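PDB 2F6I: ATP-dependent CLP protease, putative from Plasmodium falciparum, which probably cleaves proteins to small peptides as the serine-type proteolytic component of an ATP-dependent Clp protease, of which this chain is the catalytic domain. Local coordinates for residues F36-L44 and L56-I66. Residues are numbered along the deposited sequence; the frame is centred on the assembly and turned at random.
Sequences FFKKRIIYL and LISQLLYLDNI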
ATOM      1  N   PHE C  36       7.586  40.602  -9.700  1.00 44.16           N
ATOM      2  CA  PHE C  36       7.667  41.232  -8.392  1.00 45.38           C
ATOM      3  C   PHE C  36       9.091  41.161  -7.871  1.00 46.00           C
ATOM      4  O   PHE C  36       9.567  42.085  -7.212  1.00 45.90           O
ATOM      5  CB  PHE C  36       6.715  40.564  -7.399  1.00 45.21           C
ATOM      6  CG  PHE C  36       5.293  41.016  -7.539  1.00 46.24           C
ATOM      7  CD1 PHE C  36       4.318  40.156  -8.027  1.00 46.76           C
ATOM      8  CD2 PHE C  36       4.933  42.316  -7.204  1.00 47.32           C
ATOM      9  CE1 PHE C  36       3.001  40.587  -8.179  1.00 48.20           C
ATOM     10  CE2 PHE C  36       3.624  42.756  -7.354  1.00 48.53           C
ATOM     11  CZ  PHE C  36       2.655  41.890  -7.844  1.00 48.37           C
ATOM     12  N   PHE C  37       9.772  40.062  -8.176  1.00 46.49           N
ATOM     13  CA  PHE C  37      11.146  39.887  -7.741  1.00 46.49           C
ATOM     14  C   PHE C  37      12.019  41.001  -8.318  1.00 47.71           C
ATOM     15  O   PHE C  37      12.862  41.563  -7.620  1.00 46.23           O
ATOM     16  CB  PHE C  37      11.680  38.529  -8.194  1.00 45.47           C
ATOM     17  CG  PHE C  37      13.055  38.219  -7.677  1.00 46.10           C
ATOM     18  CD1 PHE C  37      14.079  37.877  -8.551  1.00 47.30           C
ATOM     19  CD2 PHE C  37      13.324  38.262  -6.311  1.00 46.44           C
ATOM     20  CE1 PHE C  37      15.357  37.580  -8.073  1.00 48.20           C
ATOM     21  CE2 PHE C  37      14.595  37.966  -5.823  1.00 47.37           C
ATOM     22  CZ  PHE C  37      15.613  37.624  -6.705  1.00 47.19           C
ATOM     23  N   LYS C  38      11.810  41.320  -9.592  1.00 48.14           N
ATOM     24  CA  LYS C  38      12.582  42.369 -10.246  1.00 51.05           C
ATOM     25  C   LYS C  38      12.280  43.737  -9.636  1.00 51.06           C
ATOM     26  O   LYS C  38      13.000  44.706  -9.881  1.00 49.89           O
ATOM     27  CB  LYS C  38      12.298  42.384 -11.753  1.00 53.72           C
ATOM     28  CG  LYS C  38      12.828  41.154 -12.493  1.00 57.43           C
ATOM     29  CD  LYS C  38      12.483  41.194 -13.981  1.00 61.00           C
ATOM     30  CE  LYS C  38      12.980  39.942 -14.706  1.00 64.68           C
ATOM     31  NZ  LYS C  38      12.580  39.908 -16.149  1.00 64.10           N
ATOM     32  N   LYS C  39      11.215  43.809  -8.840  1.00 50.41           N
ATOM     33  CA  LYS C  39      10.832  45.053  -8.180  1.00 50.48           C
ATOM     34  C   LYS C  39      11.182  45.010  -6.697  1.00 49.25           C
ATOM     35  O   LYS C  39      10.648  45.783  -5.901  1.00 47.39           O
ATOM     36  CB  LYS C  39       9.333  45.315  -8.334  1.00 52.30           C
ATOM     37  CG  LYS C  39       8.921  45.868  -9.681  1.00 55.59           C
ATOM     38  CD  LYS C  39       7.486  46.364  -9.619  1.00 59.82           C
ATOM     39  CE  LYS C  39       7.137  47.226 -10.825  1.00 63.92           C
ATOM     40  NZ  LYS C  39       5.846  47.954 -10.619  1.00 64.65           N
ATOM     41  N   ARG C  40      12.074  44.092  -6.333  1.00 48.53           N
ATOM     42  CA  ARG C  40      12.517  43.939  -4.952  1.00 47.12           C
ATOM     43  C   ARG C  40      11.416  43.424  -4.037  1.00 46.89           C
ATOM     44  O   ARG C  40      11.441  43.665  -2.831  1.00 48.44           O
ATOM     45  CB  ARG C  40      13.026  45.274  -4.414  1.00 46.68           C
ATOM     46  CG  ARG C  40      14.144  45.881  -5.225  1.00 46.22           C
ATOM     47  CD  ARG C  40      15.265  46.318  -4.308  1.00 46.14           C
ATOM     48  NE  ARG C  40      16.534  45.776  -4.766  1.00 46.34           N
ATOM     49  CZ  ARG C  40      17.560  45.504  -3.973  1.00 47.45           C
ATOM     50  NH1 ARG C  40      17.474  45.722  -2.669  1.00 47.00           N
ATOM     51  NH2 ARG C  40      18.672  45.006  -4.486  1.00 50.52           N
ATOM     52  N   ILE C  41      10.454  42.708  -4.603  1.00 45.73           N
ATOM     53  CA  ILE C  41       9.352  42.178  -3.818  1.00 45.01           C
ATOM     54  C   ILE C  41       9.390  40.653  -3.778  1.00 45.14           C
ATOM     55  O   ILE C  41       9.379  39.991  -4.811  1.00 46.27           O
ATOM     56  CB  ILE C  41       8.009  42.678  -4.389  1.00 43.59           C
ATOM     57  CG1 ILE C  41       7.995  44.210  -4.358  1.00 43.09           C
ATOM     58  CG2 ILE C  41       6.846  42.113  -3.586  1.00 42.47           C
ATOM     59  CD1 ILE C  41       6.751  44.847  -4.941  1.00 43.50           C
ATOM     60  N   ILE C  42       9.443  40.105  -2.570  1.00 46.13           N
ATOM     61  CA  ILE C  42       9.508  38.663  -2.375  1.00 46.43           C
ATOM     62  C   ILE C  42       8.349  38.135  -1.541  1.00 47.16           C
ATOM     63  O   ILE C  42       7.795  38.844  -0.700  1.00 46.72           O
ATOM     64  CB  ILE C  42      10.822  38.262  -1.663  1.00 47.66           C
ATOM     65  CG1 ILE C  42      12.016  38.569  -2.561  1.00 47.70           C
ATOM     66  CG2 ILE C  42      10.800  36.780  -1.303  1.00 48.58           C
ATOM     67  CD1 ILE C  42      13.346  38.223  -1.927  1.00 50.32           C
ATOM     68  N   TYR C  43       7.996  36.876  -1.779  1.00 47.56           N
ATOM     69  CA  TYR C  43       6.923  36.233  -1.040  1.00 48.47           C
ATOM     70  C   TYR C  43       7.453  35.081  -0.196  1.00 49.40           C
ATOM     71  O   TYR C  43       8.201  34.234  -0.678  1.00 50.81           O
ATOM     72  CB  TYR C  43       5.851  35.688  -1.987  1.00 47.49           C
ATOM     73  CG  TYR C  43       5.056  36.741  -2.716  1.00 48.80           C
ATOM     74  CD1 TYR C  43       5.637  37.510  -3.720  1.00 48.90           C
ATOM     75  CD2 TYR C  43       3.714  36.962  -2.408  1.00 48.55           C
ATOM     76  CE1 TYR C  43       4.902  38.473  -4.402  1.00 49.11           C
ATOM     77  CE2 TYR C  43       2.971  37.924  -3.081  1.00 49.39           C
ATOM     78  CZ  TYR C  43       3.570  38.675  -4.077  1.00 49.77           C
ATOM     79  OH  TYR C  43       2.841  39.630  -4.745  1.00 51.52           O
ATOM     80  N   LEU C  44       7.076  35.076   1.076  1.00 49.20           N
ATOM     81  CA  LEU C  44       7.451  34.016   1.996  1.00 49.58           C
ATOM     82  C   LEU C  44       6.091  33.460   2.380  1.00 51.39           C
ATOM     83  O   LEU C  44       5.595  33.692   3.480  1.00 51.37           O
ATOM     84  CB  LEU C  44       8.174  34.584   3.221  1.00 48.53           C
ATOM     85  CG  LEU C  44       8.515  33.599   4.346  1.00 50.15           C
ATOM     86  CD1 LEU C  44       9.288  32.422   3.791  1.00 51.39           C
ATOM     87  CD2 LEU C  44       9.325  34.309   5.421  1.00 50.51           C
ATOM     88  N   LEU C  56      14.941  31.571  -0.610  1.00 48.65           N
ATOM     89  CA  LEU C  56      14.803  32.917  -0.069  1.00 48.05           C
ATOM     90  C   LEU C  56      16.167  33.555   0.176  1.00 47.63           C
ATOM     91  O   LEU C  56      16.374  34.729  -0.133  1.00 46.55           O
ATOM     92  CB  LEU C  56      13.999  32.883   1.234  1.00 47.46           C
ATOM     93  CG  LEU C  56      13.651  34.232   1.865  1.00 47.80           C
ATOM     94  CD1 LEU C  56      12.904  35.094   0.858  1.00 48.67           C
ATOM     95  CD2 LEU C  56      12.803  34.008   3.106  1.00 47.37           C
ATOM     96  N   ILE C  57      17.095  32.780   0.732  1.00 47.26           N
ATOM     97  CA  ILE C  57      18.436  33.283   0.998  1.00 47.12           C
ATOM     98  C   ILE C  57      19.119  33.637  -0.320  1.00 47.59           C
ATOM     99  O   ILE C  57      19.711  34.709  -0.451  1.00 48.06           O
ATOM    100  CB  ILE C  57      19.284  32.242   1.762  1.00 46.54           C
ATOM    101  CG1 ILE C  57      18.763  32.115   3.194  1.00 45.98           C
ATOM    102  CG2 ILE C  57      20.753  32.653   1.765  1.00 45.25           C
ATOM    103  CD1 ILE C  57      19.489  31.080   4.025  1.00 47.15           C
ATOM    104  N   SER C  58      19.031  32.740  -1.296  1.00 47.26           N
ATOM    105  CA  SER C  58      19.631  32.988  -2.604  1.00 48.73           C
ATOM    106  C   SER C  58      19.105  34.302  -3.158  1.00 48.41           C
ATOM    107  O   SER C  58      19.869  35.151  -3.620  1.00 48.41           O
ATOM    108  CB  SER C  58      19.283  31.865  -3.581  1.00 47.34           C
ATOM    109  OG  SER C  58      19.918  30.659  -3.209  1.00 54.63           O
ATOM    110  N   GLN C  59      17.787  34.452  -3.100  1.00 49.13           N
ATOM    111  CA  GLN C  59      17.110  35.640  -3.595  1.00 49.63           C
ATOM    112  C   GLN C  59      17.520  36.914  -2.869  1.00 48.38           C
ATOM    113  O   GLN C  59      17.710  37.956  -3.498  1.00 47.74           O
ATOM    114  CB  GLN C  59      15.597  35.431  -3.506  1.00 51.18           C
ATOM    115  CG  GLN C  59      15.071  34.490  -4.582  1.00 54.04           C
ATOM    116  CD  GLN C  59      13.820  33.752  -4.163  1.00 56.31           C
ATOM    117  OE1 GLN C  59      12.893  34.337  -3.602  1.00 60.33           O
ATOM    118  NE2 GLN C  59      13.782  32.455  -4.444  1.00 57.25           N
ATOM    119  N   LEU C  60      17.659  36.834  -1.549  1.00 46.87           N
ATOM    120  CA  LEU C  60      18.057  37.998  -0.770  1.00 46.15           C
ATOM    121  C   LEU C  60      19.474  38.410  -1.145  1.00 47.35           C
ATOM    122  O   LEU C  60      19.736  39.583  -1.419  1.00 47.29           O
ATOM    123  CB  LEU C  60      17.970  37.700   0.730  1.00 45.16           C
ATOM    124  CG  LEU C  60      16.549  37.585   1.294  1.00 43.54           C
ATOM    125  CD1 LEU C  60      16.584  37.068   2.720  1.00 41.49           C
ATOM    126  CD2 LEU C  60      15.872  38.940   1.230  1.00 41.58           C
ATOM    127  N   LEU C  61      20.383  37.439  -1.170  1.00 47.16           N
ATOM    128  CA  LEU C  61      21.770  37.716  -1.525  1.00 47.47           C
ATOM    129  C   LEU C  61      21.855  38.276  -2.941  1.00 48.42           C
ATOM    130  O   LEU C  61      22.665  39.159  -3.220  1.00 48.75           O
ATOM    131  CB  LEU C  61      22.616  36.443  -1.418  1.00 46.96           C
ATOM    132  CG  LEU C  61      22.818  35.882  -0.009  1.00 46.48           C
ATOM    133  CD1 LEU C  61      23.559  34.558  -0.083  1.00 46.28           C
ATOM    134  CD2 LEU C  61      23.594  36.880   0.832  1.00 45.65           C
ATOM    135  N   TYR C  62      21.012  37.763  -3.831  1.00 49.42           N
ATOM    136  CA  TYR C  62      21.008  38.227  -5.212  1.00 49.81           C
ATOM    137  C   TYR C  62      20.581  39.682  -5.299  1.00 49.37           C
ATOM    138  O   TYR C  62      21.264  40.497  -5.915  1.00 49.06           O
ATOM    139  CB  TYR C  62      20.078  37.367  -6.073  1.00 50.97           C
ATOM    140  CG  TYR C  62      19.926  37.884  -7.490  1.00 52.57           C
ATOM    141  CD1 TYR C  62      18.952  38.831  -7.807  1.00 52.93           C
ATOM    142  CD2 TYR C  62      20.781  37.456  -8.504  1.00 52.49           C
ATOM    143  CE1 TYR C  62      18.834  39.339  -9.098  1.00 53.20           C
ATOM    144  CE2 TYR C  62      20.672  37.960  -9.798  1.00 53.11           C
ATOM    145  CZ  TYR C  62      19.696  38.900 -10.088  1.00 54.07           C
ATOM    146  OH  TYR C  62      19.584  39.405 -11.365  1.00 55.94           O
ATOM    147  N   LEU C  63      19.448  40.004  -4.686  1.00 50.39           N
ATOM    148  CA  LEU C  63      18.944  41.369  -4.706  1.00 51.19           C
ATOM    149  C   LEU C  63      19.960  42.339  -4.114  1.00 51.55           C
ATOM    150  O   LEU C  63      20.319  43.332  -4.742  1.00 50.95           O
ATOM    151  CB  LEU C  63      17.623  41.466  -3.935  1.00 49.77           C
ATOM    152  CG  LEU C  63      16.401  40.771  -4.548  1.00 50.50           C
ATOM    153  CD1 LEU C  63      15.204  40.917  -3.618  1.00 47.69           C
ATOM    154  CD2 LEU C  63      16.095  41.379  -5.907  1.00 48.59           C
ATOM    155  N   ASP C  64      20.436  42.045  -2.909  1.00 52.86           N
ATOM    156  CA  ASP C  64      21.401  42.918  -2.255  1.00 54.76           C
ATOM    157  C   ASP C  64      22.642  43.120  -3.117  1.00 56.28           C
ATOM    158  O   ASP C  64      23.378  44.087  -2.935  1.00 55.65           O
ATOM    159  CB  ASP C  64      21.806  42.350  -0.895  1.00 54.15           C
ATOM    160  CG  ASP C  64      22.439  43.396   0.004  1.00 54.74           C
ATOM    161  OD1 ASP C  64      21.784  44.432   0.250  1.00 52.89           O
ATOM    162  OD2 ASP C  64      23.582  43.186   0.465  1.00 54.47           O
ATOM    163  N   ASN C  65      22.866  42.210  -4.059  1.00 57.66           N
ATOM    164  CA  ASN C  65      24.019  42.301  -4.942  1.00 59.91           C
ATOM    165  C   ASN C  65      23.779  43.331  -6.047  1.00 61.70           C
ATOM    166  O   ASN C  65      24.721  43.951  -6.539  1.00 62.92           O
ATOM    167  CB  ASN C  65      24.318  40.935  -5.563  1.00 62.40           C
ATOM    168  CG  ASN C  65      25.666  40.894  -6.262  1.00 65.65           C
ATOM    169  OD1 ASN C  65      25.950  41.715  -7.135  1.00 67.34           O
ATOM    170  ND2 ASN C  65      26.503  39.933  -5.881  1.00 66.27           N
ATOM    171  N   ILE C  66      22.518  43.505  -6.435  1.00 61.67           N
ATOM    172  CA  ILE C  66      22.156  44.464  -7.475  1.00 60.85           C
ATOM    173  C   ILE C  66      22.378  45.871  -6.932  1.00 61.58           C
ATOM    174  O   ILE C  66      23.198  46.627  -7.449  1.00 63.38           O
ATOM    175  CB  ILE C  66      20.673  44.310  -7.883  1.00 60.84           C
ATOM    176  CG1 ILE C  66      20.399  42.873  -8.337  1.00 59.21           C
ATOM    177  CG2 ILE C  66      20.330  45.300  -8.986  1.00 58.97           C
ATOM    178  CD1 ILE C  66      21.241  42.420  -9.516  1.00 61.53           C
TER
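In the first beta-alpha-beta unit of the ClpP fold, where strand 41-44 leads through helix 50-66 to strand 71-77, I42 and L44 of the strand, joined by F37 from the helix just before it, pack against L56, Q59, Y62 and L63. Strand 41-44 and the helical segment 56-66 run nearly antiparallel (165°), their axes approaching to 10.3 Å. F37 lies in the last turn of the preceding helix, which a Schellman motif terminates, with R40 at positive phi. With CG anti to the backbone N (chi1 -175°), the F37 ring extends to helix 50-66, and L63 sets CD2 over one of its faces, 4.1 Å from the centroid. Q59 touches the same ring with its aliphatic part, CB lying 3.6 Å from F37 CE2. The ring of Y62 meets F37 obliquely, planes at 32°, and also packs edge-to-face on F35 of a second subunit. Farther along the chain, I42 sends CD1 to L63 CD1 at 3.7 Å and CG2 to L56 CD1 at 3.5 Å, while L44 CD1 rests on L56 CD2. The bent R40 chain lays its guanidinium with one face over L63 CB; R40 NH1 is hydrogen-bonded to S97 OG, which also bonds D64 OD1. No hydrogen bond links the two segments, so mainly apolar contact holds them together, and the shared serine couples R40 to D64 through a neutral hydroxyl near the helix's C-terminal end.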